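PDB 5X6B: O-phospho-L-seryl-tRNA:Cys-tRNA synthase from Methanocaldococcus jannaschii DSM 2661, which probably converts O-phosphoseryl-tRNA into cysteinyl-tRNA, using a pyridoxal phosphate cofactor bound to a lysine as an internal aldimine. Local coordinates for residues G65-P68 against K69-K73; V140-D143 against K144-Y148. One frame throughout, in Å; residues are numbered along the deposited sequence.

Contact 1 comes first along the chain and is complete before contact 2 begins. Their centres are about 32 Å apart, on opposite sides of the centre of the chain, and their nearest atoms stay about 14 Å apart. They share no helix or strand. Contact 1 starts helix 69-77, close to a second copy of this protein and to a chain of another protein. Contact 2 ends strand 139-143, an inner strand of the seven-stranded mixed sheet, and leads toward helix 148-156. This sheet is consistent with the large domain of fold-type I pyridoxal phosphate enzymes. One contact therefore lies at a subunit interface, the other mainly within the large sheet domain.

Contact 1 (G65-P68 against K69-K73); sequences GILP and KEAKK
Leu-67 and Pro-68 meet Ala-71 from the loop that leads into helix 69-77. The branch of Leu-67 lies against the Ala-71 methyl, with CG 4.0 Å from Ala-71 CB. CD of the Pro-68 ring approaches the same methyl, 4.0 Å from Ala-71 CB. Glu-70 crosses the Pro-68 ring at about a right angle. Its chain is bent at chi2 (87°), which brings OE1 back beside Pro-68 CB. Pro-68 is the N-cap residue of the helix, and its carbonyl starts the helical bonding. Pro-68 O accepts from Lys-72 N at 3.2 Å, in the carbonyl plane. It also accepts from Ala-71 N at 2.9 Å, with that donor 48° out of the plane. Lys-72 runs extended past Leu-67. Its CG is 4.2 Å from Leu-67 CB, and its CE is 3.5 Å from Leu-67 O. Beyond this, NZ forms a salt bridge with an acidic side chain on the chain of another protein, and the lysine makes a cation-pi contact with Trp-79 of the second subunit. With an alanine here, that acidic group would probably lose this salt bridge and a gap would open beside Leu-67. The backbone N of Leu-67 is hydrogen-bonded to Asp-80 OD1 of the second subunit.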
loop_
_atom_site.group_PDB
_atom_site.type_symbol
_atom_site.label_atom_id
_atom_site.label_comp_id
_atom_site.label_asym_id
_atom_site.label_seq_id
_atom_site.Cartn_x
_atom_site.Cartn_y
_atom_site.Cartn_z
ATOM N N GLY B 65 11.207 -2.669 5.965
ATOM C CA GLY B 65 9.902 -2.238 5.498
ATOM C C GLY B 65 9.823 -0.756 5.183
ATOM O O GLY B 65 8.733 -0.198 5.054
ATOM N N ILE B 66 10.979 -0.113 5.065
ATOM C CA ILE B 66 11.024 1.299 4.716
ATOM C C ILE B 66 10.670 1.465 3.242
ATOM O O ILE B 66 11.210 0.766 2.384
ATOM C CB ILE B 66 12.408 1.907 5.001
ATOM C CG1 ILE B 66 12.769 1.737 6.478
ATOM C CG2 ILE B 66 12.439 3.370 4.610
ATOM C CD1 ILE B 66 11.820 2.444 7.417
ATOM N N LEU B 67 9.749 2.375 2.945
ATOM C CA LEU B 67 9.292 2.545 1.572
ATOM C C LEU B 67 10.245 3.400 0.753
ATOM O O LEU B 67 10.640 4.483 1.178
ATOM C CB LEU B 67 7.891 3.155 1.537
ATOM C CG LEU B 67 6.752 2.152 1.334
ATOM C CD1 LEU B 67 6.609 1.245 2.549
ATOM C CD2 LEU B 67 5.446 2.872 1.025
ATOM N N PRO B 68 10.630 2.896 -0.425
ATOM C CA PRO B 68 11.405 3.656 -1.405
ATOM C C PRO B 68 10.491 4.628 -2.150
ATOM O O PRO B 68 9.278 4.410 -2.181
ATOM C CB PRO B 68 11.951 2.573 -2.334
ATOM C CG PRO B 68 10.910 1.499 -2.282
ATOM C CD PRO B 68 10.358 1.521 -0.879
ATOM N N LYS B 69 11.062 5.675 -2.740
ATOM C CA LYS B 69 10.271 6.743 -3.343
ATOM C C LYS B 69 9.349 6.240 -4.454
ATOM O O LYS B 69 8.274 6.797 -4.663
ATOM C CB LYS B 69 11.187 7.848 -3.881
ATOM C CG LYS B 69 12.225 7.387 -4.886
ATOM C CD LYS B 69 13.031 8.567 -5.406
ATOM C CE LYS B 69 14.079 8.130 -6.417
ATOM N NZ LYS B 69 15.050 7.185 -5.808
ATOM N N GLU B 70 9.764 5.187 -5.153
ATOM C CA GLU B 70 8.935 4.581 -6.194
ATOM C C GLU B 70 7.603 4.116 -5.617
ATOM O O GLU B 70 6.554 4.266 -6.244
ATOM C CB GLU B 70 9.652 3.395 -6.851
ATOM C CG GLU B 70 10.986 3.734 -7.500
ATOM C CD GLU B 70 12.150 3.676 -6.527
ATOM O OE1 GLU B 70 11.905 3.514 -5.315
ATOM O OE2 GLU B 70 13.309 3.795 -6.974
ATOM N N ALA B 71 7.651 3.559 -4.413
ATOM C CA ALA B 71 6.458 3.026 -3.777
ATOM C C ALA B 71 5.584 4.143 -3.227
ATOM O O ALA B 71 4.360 4.053 -3.270
ATOM C CB ALA B 71 6.836 2.045 -2.670
ATOM N N LYS B 72 6.211 5.191 -2.703
ATOM C CA LYS B 72 5.464 6.331 -2.182
ATOM C C LYS B 72 4.667 7.011 -3.294
ATOM O O LYS B 72 3.526 7.420 -3.088
ATOM C CB LYS B 72 6.397 7.336 -1.516
ATOM C CG LYS B 72 7.090 6.821 -0.272
ATOM C CD LYS B 72 8.013 7.886 0.284
ATOM C CE LYS B 72 8.737 7.419 1.525
ATOM N NZ LYS B 72 9.764 8.420 1.934
ATOM N N LYS B 73 5.271 7.123 -4.474
ATOM C CA LYS B 73 4.571 7.667 -5.629
ATOM C C LYS B 73 3.371 6.800 -5.966
ATOM O O LYS B 73 2.290 7.307 -6.274
ATOM C CB LYS B 73 5.501 7.766 -6.835
ATOM C CG LYS B 73 6.674 8.702 -6.643
ATOM C CD LYS B 73 7.591 8.671 -7.852
ATOM C CE LYS B 73 8.855 9.467 -7.595
ATOM N NZ LYS B 73 9.788 9.382 -8.747
#

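Contact 2 (V140-D143 against K144-Y148); sequences VVLD and KNAHY
Asp-143 turns its carboxylate toward Asn-145 and Ala-146, in a type I beta turn running from Asp-143 to Ala-146. The turn ends strand 139-143 of the mixed sheet and sends the chain toward helix 148-156. Its closing bond runs from Ala-146 N to Asp-143 O, 3.3 Å long. It meets the carbonyl at a C=O...N angle of 114°, with the donor well above the carbonyl plane.

The close packing is on the Ala-146 side. With chi1 at 58°, Asp-143 CG sits between its own backbone N and carbonyl carbon, and the two carboxylate oxygens face different residues of the turn. OD1 lies 3.5 Å from Ala-146 CB, and OD2 lies 3.6 Å from Asn-145 CB. OD1 is also hydrogen-bonded to Thr-200 OG1 on the neighbouring strand 194-200, which ties this buried acid to the sheet. Leu-142 adds an apolar contact, reaching Ala-146 CB with its CD1 at 4.0 Å. Tyr-151 of helix 148-156 packs on both Leu-142 and Ala-146.

The Lys-144 side is looser. The side chain of this exposed lysine starts away from the strand, and within the contact CB is the side-chain atom that touches it, 3.7 Å from Asp-143 C. The side chain also packs on Glu-163 of strand 160-166. Asn-145 is intermediate. It crosses Asp-143 at about a right angle, with the amide and carboxylate planes 75° apart. Its amide leads away from the strand but is held at both ends: ND2 donates to Tyr-173 O, and OD1 is hydrogen-bonded to Tyr-166 OH.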
loop_
_atom_site.group_PDB
_atom_site.type_symbol
_atom_site.label_atom_id
_atom_site.label_comp_id
_atom_site.label_asym_id
_atom_site.label_seq_id
_atom_site.Cartn_x
_atom_site.Cartn_y
_atom_site.Cartn_z
ATOM N N VAL B 140 2.621 -30.185 13.886
ATOM C CA VAL B 140 3.544 -29.329 13.156
ATOM C C VAL B 140 4.908 -29.388 13.828
ATOM O O VAL B 140 5.037 -29.086 15.016
ATOM C CB VAL B 140 3.059 -27.861 13.096
ATOM C CG1 VAL B 140 4.161 -26.954 12.574
ATOM C CG2 VAL B 140 1.823 -27.747 12.228
ATOM N N VAL B 141 5.923 -29.789 13.072
ATOM C CA VAL B 141 7.274 -29.860 13.615
ATOM C C VAL B 141 8.058 -28.608 13.224
ATOM O O VAL B 141 8.301 -28.364 12.042
ATOM C CB VAL B 141 8.010 -31.127 13.134
ATOM C CG1 VAL B 141 9.430 -31.153 13.665
ATOM C CG2 VAL B 141 7.254 -32.374 13.575
ATOM N N LEU B 142 8.433 -27.816 14.227
ATOM C CA LEU B 142 9.122 -26.547 14.010
ATOM C C LEU B 142 10.286 -26.356 14.979
ATOM O O LEU B 142 10.362 -27.031 16.006
ATOM C CB LEU B 142 8.137 -25.377 14.136
ATOM C CG LEU B 142 7.148 -25.339 15.313
ATOM C CD1 LEU B 142 7.792 -24.878 16.615
ATOM C CD2 LEU B 142 5.960 -24.447 14.985
ATOM N N ASP B 143 11.184 -25.429 14.655
ATOM C CA ASP B 143 12.322 -25.122 15.522
ATOM C C ASP B 143 11.873 -24.384 16.781
ATOM O O ASP B 143 10.801 -23.798 16.813
ATOM C CB ASP B 143 13.371 -24.291 14.773
ATOM C CG ASP B 143 12.812 -22.985 14.233
ATOM O OD1 ASP B 143 11.611 -22.933 13.899
ATOM O OD2 ASP B 143 13.574 -22.002 14.150
ATOM N N LYS B 144 12.706 -24.405 17.813
ATOM C CA LYS B 144 12.370 -23.755 19.075
ATOM C C LYS B 144 12.505 -22.238 18.997
ATOM O O LYS B 144 12.065 -21.521 19.897
ATOM C CB LYS B 144 13.248 -24.304 20.204
ATOM C CG LYS B 144 12.453 -24.916 21.341
ATOM C CD LYS B 144 13.339 -25.411 22.472
ATOM C CE LYS B 144 13.214 -26.925 22.623
ATOM N NZ LYS B 144 13.763 -27.431 23.914
ATOM N N ASN B 145 13.112 -21.753 17.917
ATOM C CA ASN B 145 13.271 -20.317 17.703
ATOM C C ASN B 145 12.125 -19.717 16.900
ATOM O O ASN B 145 12.182 -18.552 16.496
ATOM C CB ASN B 145 14.586 -20.019 16.980
ATOM C CG ASN B 145 15.762 -19.925 17.918
ATOM O OD1 ASN B 145 15.601 -19.876 19.140
ATOM N ND2 ASN B 145 16.961 -19.867 17.347
ATOM N N ALA B 146 11.091 -20.515 16.665
ATOM C CA ALA B 146 10.003 -20.109 15.785
ATOM C C ALA B 146 9.251 -18.889 16.310
ATOM O O ALA B 146 9.097 -18.703 17.522
ATOM C CB ALA B 146 9.042 -21.269 15.568
ATOM N N HIS B 147 8.799 -18.060 15.375
ATOM C CA HIS B 147 8.014 -16.872 15.684
ATOM C C HIS B 147 6.668 -17.271 16.272
ATOM O O HIS B 147 6.081 -18.272 15.855
ATOM C CB HIS B 147 7.819 -16.029 14.423
ATOM C CG HIS B 147 7.336 -14.639 14.690
ATOM N ND1 HIS B 147 6.028 -14.258 14.512
ATOM C CD2 HIS B 147 7.994 -13.534 15.125
ATOM C CE1 HIS B 147 5.895 -12.979 14.823
ATOM N NE2 HIS B 147 7.074 -12.521 15.200
ATOM N N TYR B 148 6.180 -16.485 17.230
ATOM C CA TYR B 148 4.955 -16.819 17.957
ATOM C C TYR B 148 3.778 -17.078 17.020
ATOM O O TYR B 148 2.881 -17.854 17.343
ATOM C CB TYR B 148 4.597 -15.707 18.958
ATOM C CG TYR B 148 4.008 -14.444 18.352
ATOM C CD1 TYR B 148 2.642 -14.338 18.100
ATOM C CD2 TYR B 148 4.810 -13.348 18.063
ATOM C CE1 TYR B 148 2.099 -13.189 17.558
ATOM C CE2 TYR B 148 4.275 -12.194 17.520
ATOM C CZ TYR B 148 2.919 -12.120 17.267
ATOM O OH TYR B 148 2.380 -10.974 16.727
#